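Magnesium transporter (Enterococcus faecalis, PDB 2OUX) transports magnesium ions across the cell membrane as a homodimer, the part described here being its magnesium-binding cytosolic region with an N domain and paired CBS domains. Local coordinates at the interface of chains A and B. Coordinates in Å, arbitrary orientation; residue numbers count along the deposited sequence, not the author numbering. Chains: chain A/B, Magnesium transporter.

The interface of chains A and B. Residues chain A 210, 230; chain B 8, 11, 33-34, 38.
The carboxylate of B:Glu38, on helix 36-44 of the N domain, is shared between two side chains of the second CBS domain of the other subunit, one at each oxygen. This patch, repeated by the two-fold axis of the homodimer, ties the N domain of one chain to the partner's second CBS domain. B:Glu38 runs extended beyond CG (chi2 172°) and crosses both partners obliquely. On one side the phenol OH of A:Tyr230, the last residue of helix 220-230, donates to OE2 of B:Glu38 at 2.9 Å, meeting the anti lone pair of OE2, the one facing away from OE1. OE2 lies at the edge of the ring, in its plane, while the carboxylate is turned nearly perpendicular to it (80°). On the other side A:Arg210 reaches out from a loop, its chain bent at chi3 (66°), and NH2 forms a salt bridge and nearly straight hydrogen bond of 3.3 Å to OE1. The oxygen lies almost in the guanidinium plane, yet NH2 approaches it from above the carboxylate plane. Such a positive neighbour would be expected to favour the ionised carboxylate. B:Leu34 lies alongside A:Arg210, pointing the same way, with CD2 packed 3.6 Å from CZ. B:Gln11 comes tip to tip from helix 8-20, its OE1 above the rim of one guanidinium face. At the base of the guanidinium, the A:Arg210 methylene CD touches the backbone carbonyl O of B:Ala33 at 3.4 Å.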
ATOM      1  N   ARG A 210       4.157  -3.771  19.342  1.00 36.61           N
ATOM      2  CA  ARG A 210       5.160  -4.431  18.506  1.00 35.82           C
ATOM      3  C   ARG A 210       5.307  -3.786  17.126  1.00 34.63           C
ATOM      4  O   ARG A 210       5.100  -4.428  16.097  1.00 35.75           O
ATOM      5  CB  ARG A 210       4.829  -5.917  18.352  1.00 34.93           C
ATOM      6  CG  ARG A 210       4.912  -6.703  19.647  1.00 37.60           C
ATOM      7  CD  ARG A 210       4.565  -8.160  19.411  1.00 39.00           C
ATOM      8  NE  ARG A 210       5.552  -8.822  18.558  1.00 40.01           N
ATOM      9  CZ  ARG A 210       6.763  -9.193  18.963  1.00 41.69           C
ATOM     10  NH1 ARG A 210       7.141  -8.971  20.216  1.00 39.93           N
ATOM     11  NH2 ARG A 210       7.598  -9.793  18.119  1.00 40.81           N
ATOM     12  N   TYR A 230       6.406  -8.603   5.678  1.00 27.81           N
ATOM     13  CA  TYR A 230       5.264  -8.106   6.448  1.00 27.34           C
ATOM     14  C   TYR A 230       4.111  -7.541   5.628  1.00 26.17           C
ATOM     15  O   TYR A 230       3.095  -7.144   6.182  1.00 23.70           O
ATOM     16  CB  TYR A 230       5.742  -7.053   7.455  1.00 26.01           C
ATOM     17  CG  TYR A 230       6.617  -7.626   8.545  1.00 29.10           C
ATOM     18  CD1 TYR A 230       6.079  -8.018   9.776  1.00 29.38           C
ATOM     19  CD2 TYR A 230       7.978  -7.823   8.333  1.00 29.15           C
ATOM     20  CE1 TYR A 230       6.885  -8.592  10.762  1.00 29.31           C
ATOM     21  CE2 TYR A 230       8.783  -8.391   9.307  1.00 29.54           C
ATOM     22  CZ  TYR A 230       8.236  -8.774  10.515  1.00 29.70           C
ATOM     23  OH  TYR A 230       9.059  -9.336  11.465  1.00 30.08           O
TER
HETATM   24  N   MSE B   8      13.941 -12.025  18.839  1.00 79.55           N
HETATM   25  CA  MSE B   8      12.878 -12.760  18.167  1.00 78.61           C
HETATM   26  C   MSE B   8      13.028 -14.197  18.637  1.00 77.65           C
HETATM   27  O   MSE B   8      12.051 -14.938  18.775  1.00 77.01           O
HETATM   28  CB  MSE B   8      13.069 -12.695  16.652  1.00 79.24           C
HETATM   29  CG  MSE B   8      12.059 -13.504  15.849  1.00 80.19           C
HETATM   30 SE   MSE B   8      10.244 -12.884  16.085  1.00 80.48          SE
HETATM   31  CE  MSE B   8      10.399 -11.195  15.175  1.00 81.16           C
ATOM     32  N   GLN B  11      11.300 -14.389  22.170  1.00 62.87           N
ATOM     33  CA  GLN B  11       9.848 -14.477  22.088  1.00 59.19           C
ATOM     34  C   GLN B  11       9.432 -15.901  21.739  1.00 57.08           C
ATOM     35  O   GLN B  11       8.531 -16.465  22.360  1.00 55.71           O
ATOM     36  CB  GLN B  11       9.318 -13.507  21.026  1.00 60.05           C
ATOM     37  CG  GLN B  11       8.730 -12.215  21.583  1.00 60.47           C
ATOM     38  CD  GLN B  11       7.340 -12.410  22.169  1.00 61.89           C
ATOM     39  OE1 GLN B  11       6.381 -12.680  21.444  1.00 60.02           O
ATOM     40  NE2 GLN B  11       7.229 -12.280  23.487  1.00 62.66           N
ATOM     41  N   ALA B  33      -0.216 -11.799  19.437  1.00 35.78           N
ATOM     42  CA  ALA B  33       0.344 -10.457  19.544  1.00 36.16           C
ATOM     43  C   ALA B  33       1.314 -10.244  18.391  1.00 35.43           C
ATOM     44  O   ALA B  33       1.641  -9.111  18.040  1.00 38.46           O
ATOM     45  CB  ALA B  33       1.062 -10.284  20.880  1.00 32.18           C
ATOM     46  N   LEU B  34       1.761 -11.346  17.801  1.00 34.59           N
ATOM     47  CA  LEU B  34       2.702 -11.301  16.688  1.00 31.73           C
ATOM     48  C   LEU B  34       2.013 -11.004  15.362  1.00 30.58           C
ATOM     49  O   LEU B  34       0.838 -11.311  15.158  1.00 28.25           O
ATOM     50  CB  LEU B  34       3.433 -12.639  16.541  1.00 32.99           C
ATOM     51  CG  LEU B  34       4.265 -13.256  17.664  1.00 34.74           C
ATOM     52  CD1 LEU B  34       4.631 -14.668  17.253  1.00 32.62           C
ATOM     53  CD2 LEU B  34       5.515 -12.444  17.928  1.00 35.07           C
ATOM     54  N   GLU B  38       5.454 -13.314  11.522  1.00 25.55           N
ATOM     55  CA  GLU B  38       6.239 -13.915  12.586  1.00 30.08           C
ATOM     56  C   GLU B  38       5.517 -15.162  13.089  1.00 30.42           C
ATOM     57  O   GLU B  38       6.145 -16.104  13.577  1.00 30.63           O
ATOM     58  CB  GLU B  38       6.464 -12.901  13.704  1.00 30.78           C
ATOM     59  CG  GLU B  38       7.139 -11.642  13.202  1.00 30.80           C
ATOM     60  CD  GLU B  38       7.204 -10.556  14.246  1.00 32.93           C
ATOM     61  OE1 GLU B  38       6.374 -10.581  15.177  1.00 37.27           O
ATOM     62  OE2 GLU B  38       8.074  -9.666  14.127  1.00 33.59           O
TER